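Local coordinates for protein polyhedrin (PDB 5A9C) that probably packs into the crystalline polyhedra, the occlusion bodies of an insect cypovirus, at residues A[26-31]-A[129-134]. Numbering follows the deposited sequence.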
ATOM      1  N   GLN A  26      15.557  -1.624 -30.007  1.00 18.68           N
ATOM      2  CA  GLN A  26      14.876  -0.620 -29.203  1.00 18.73           C
ATOM      3  C   GLN A  26      13.939  -1.280 -28.196  1.00 21.54           C
ATOM      4  O   GLN A  26      13.918  -0.920 -27.021  1.00 17.38           O
ATOM      5  CB  GLN A  26      14.096   0.331 -30.113  1.00 17.40           C
ATOM      6  CG  GLN A  26      13.741   1.658 -29.481  1.00 26.26           C
ATOM      7  CD  GLN A  26      13.154   2.625 -30.488  1.00 26.28           C
ATOM      8  OE1 GLN A  26      12.253   2.270 -31.248  1.00 24.50           O
ATOM      9  NE2 GLN A  26      13.673   3.848 -30.510  1.00 24.00           N
ATOM     10  N   ILE A  27      13.166  -2.252 -28.662  1.00 15.93           N
ATOM     11  CA  ILE A  27      12.274  -2.997 -27.783  1.00 15.30           C
ATOM     12  C   ILE A  27      13.041  -3.695 -26.657  1.00 15.63           C
ATOM     13  O   ILE A  27      12.594  -3.719 -25.510  1.00 21.59           O
ATOM     14  CB  ILE A  27      11.453  -4.030 -28.577  1.00 21.23           C
ATOM     15  CG1 ILE A  27      10.451  -3.312 -29.485  1.00 14.30           C
ATOM     16  CG2 ILE A  27      10.743  -4.988 -27.630  1.00 24.62           C
ATOM     17  CD1 ILE A  27       9.751  -4.219 -30.484  1.00 16.01           C
ATOM     18  N   ASN A  28      14.201  -4.253 -26.989  1.00 17.91           N
ATOM     19  CA  ASN A  28      15.013  -4.973 -26.011  1.00 24.63           C
ATOM     20  C   ASN A  28      15.764  -4.047 -25.062  1.00 21.46           C
ATOM     21  O   ASN A  28      16.196  -4.466 -23.991  1.00 20.75           O
ATOM     22  CB  ASN A  28      16.010  -5.900 -26.716  1.00 17.29           C
ATOM     23  CG  ASN A  28      15.374  -7.191 -27.190  1.00 24.30           C
ATOM     24  OD1 ASN A  28      14.640  -7.842 -26.448  1.00 27.05           O
ATOM     25  ND2 ASN A  28      15.652  -7.567 -28.430  1.00 18.31           N
ATOM     26  N   THR A  29      15.917  -2.789 -25.463  1.00 16.85           N
ATOM     27  CA  THR A  29      16.723  -1.831 -24.714  1.00 14.88           C
ATOM     28  C   THR A  29      15.878  -0.837 -23.917  1.00 20.98           C
ATOM     29  O   THR A  29      16.313  -0.333 -22.883  1.00 18.23           O
ATOM     30  CB  THR A  29      17.664  -1.048 -25.658  1.00 21.26           C
ATOM     31  OG1 THR A  29      18.489  -1.971 -26.377  1.00 24.81           O
ATOM     32  CG2 THR A  29      18.551  -0.095 -24.866  1.00 30.55           C
ATOM     33  N   ALA A  30      14.673  -0.556 -24.400  1.00 21.50           N
ATOM     34  CA  ALA A  30      13.791   0.403 -23.736  1.00 17.30           C
ATOM     35  C   ALA A  30      13.587   0.121 -22.241  1.00 15.42           C
ATOM     36  O   ALA A  30      13.508   1.050 -21.439  1.00 19.58           O
ATOM     37  CB  ALA A  30      12.447   0.492 -24.460  1.00 16.28           C
ATOM     38  N   PRO A  31      13.494  -1.162 -21.856  1.00 16.62           N
ATOM     39  CA  PRO A  31      13.294  -1.457 -20.432  1.00 15.77           C
ATOM     40  C   PRO A  31      14.458  -1.030 -19.532  1.00 18.16           C
ATOM     41  O   PRO A  31      14.303  -1.042 -18.312  1.00 24.07           O
ATOM     42  CB  PRO A  31      13.145  -2.983 -20.414  1.00 14.86           C
ATOM     43  CG  PRO A  31      12.629  -3.321 -21.774  1.00 22.88           C
ATOM     44  CD  PRO A  31      13.325  -2.363 -22.693  1.00 13.26           C
ATOM     45  N   ALA A 129      15.480 -16.704 -18.587  1.00 19.31           N
ATOM     46  CA  ALA A 129      14.531 -16.849 -19.684  1.00 20.74           C
ATOM     47  C   ALA A 129      14.765 -15.771 -20.739  1.00 22.01           C
ATOM     48  O   ALA A 129      13.874 -15.448 -21.524  1.00 37.29           O
ATOM     49  CB  ALA A 129      13.102 -16.787 -19.161  1.00 22.36           C
ATOM     50  N   GLY A 130      15.978 -15.224 -20.752  1.00 25.65           N
ATOM     51  CA  GLY A 130      16.334 -14.141 -21.650  1.00 20.64           C
ATOM     52  C   GLY A 130      17.114 -13.088 -20.891  1.00 22.12           C
ATOM     53  O   GLY A 130      17.222 -13.162 -19.667  1.00 22.45           O
ATOM     54  N   HIS A 131      17.662 -12.104 -21.596  1.00 17.59           N
ATOM     55  CA  HIS A 131      18.436 -11.071 -20.916  1.00 16.07           C
ATOM     56  C   HIS A 131      17.533 -10.214 -20.027  1.00 19.10           C
ATOM     57  O   HIS A 131      17.983  -9.634 -19.041  1.00 21.24           O
ATOM     58  CB  HIS A 131      19.239 -10.220 -21.912  1.00 18.33           C
ATOM     59  CG  HIS A 131      18.397  -9.383 -22.826  1.00 34.92           C
ATOM     60  ND1 HIS A 131      17.968  -8.116 -22.491  1.00 34.29           N
ATOM     61  CD2 HIS A 131      17.918  -9.625 -24.069  1.00 36.20           C
ATOM     62  CE1 HIS A 131      17.255  -7.617 -23.486  1.00 36.93           C
ATOM     63  NE2 HIS A 131      17.208  -8.515 -24.455  1.00 33.92           N
ATOM     64  N   LEU A 132      16.248 -10.167 -20.366  1.00 16.44           N
ATOM     65  CA  LEU A 132      15.288  -9.344 -19.638  1.00 16.84           C
ATOM     66  C   LEU A 132      14.508 -10.102 -18.569  1.00 21.64           C
ATOM     67  O   LEU A 132      13.793  -9.492 -17.775  1.00 18.61           O
ATOM     68  CB  LEU A 132      14.297  -8.705 -20.615  1.00 18.12           C
ATOM     69  CG  LEU A 132      14.766  -7.465 -21.383  1.00 30.20           C
ATOM     70  CD1 LEU A 132      13.815  -7.150 -22.525  1.00 22.72           C
ATOM     71  CD2 LEU A 132      14.902  -6.272 -20.446  1.00 26.07           C
ATOM     72  N   SER A 133      14.637 -11.424 -18.535  1.00 21.16           N
ATOM     73  CA  SER A 133      13.703 -12.223 -17.745  1.00 21.70           C
ATOM     74  C   SER A 133      14.322 -13.355 -16.931  1.00 20.17           C
ATOM     75  O   SER A 133      15.263 -14.014 -17.372  1.00 18.15           O
ATOM     76  CB  SER A 133      12.619 -12.803 -18.658  1.00 16.84           C
ATOM     77  OG  SER A 133      11.893 -11.781 -19.315  1.00 29.01           O
ATOM     78  N   ARG A 134      13.770 -13.570 -15.738  1.00 19.03           N
ATOM     79  CA  ARG A 134      14.059 -14.756 -14.937  1.00 18.95           C
ATOM     80  C   ARG A 134      12.741 -15.367 -14.461  1.00 18.08           C
ATOM     81  O   ARG A 134      11.734 -14.671 -14.344  1.00 19.09           O
ATOM     82  CB  ARG A 134      14.923 -14.403 -13.722  1.00 20.80           C
ATOM     83  CG  ARG A 134      16.229 -13.702 -14.040  1.00 30.38           C
ATOM     84  CD  ARG A 134      17.193 -14.617 -14.763  1.00 30.12           C
ATOM     85  NE  ARG A 134      18.547 -14.076 -14.766  1.00 23.28           N
ATOM     86  CZ  ARG A 134      19.019 -13.235 -15.682  1.00 48.59           C
ATOM     87  NH1 ARG A 134      18.245 -12.825 -16.682  1.00 25.97           N
ATOM     88  NH2 ARG A 134      20.270 -12.802 -15.595  1.00 39.82           N
TER
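Asn28, in the last part of helix 15-29, and Pro31, in the 3-10 turn after it, meet His131 and Leu132 in the hairpin turn that joins strands 127-128 and 133-139. The chain is polyhedrin in a mutant form that lacks the base domain. The hairpin lies at one margin, within this chain, of the six-stranded antiparallel sheet, and the contact sets the last part of the helix and the 3-10 turn against it.

Asn28 and His131 cross at about a right angle, with the amide and ring planes 71° apart. NE2 of His131 gives a weak hydrogen bond to OD1 of Asn28, 3.3 Å long and bent to 146° at the hydrogen. OD1 takes its stronger bond from the backbone N of Ala212, and the histidine bond adds to it. On the next ring atom, CE1 of His131 lies 3.4 Å from Asn28 O, which sits at the ring edge and in its plane. The Asn28 backbone and side chain therefore both face one edge of the imidazole. His131 CG stands between its own backbone N and carbonyl carbon (chi1 66°), which brings NE2 and CE1 over to Asn28. ND1 of His131 is hydrogen-bonded to Tyr32 OH, and this second bond helps fix the rotation of the ring.

Leu132 forms the apolar half of the contact and is buried. It crosses Pro31 at about a right angle. CD1 of Leu132 lies 3.9 Å from Asn28 O. The carboxylate of Asp211 accepts from the backbone N of both His131 and Leu132, which helps hold the turn. Arg111 of a second subunit also packs on Pro31. The other methyl, Leu132 CD2, makes the nearest approach to Pro31, 3.7 Å from its CB and 4.0 Å from its CG.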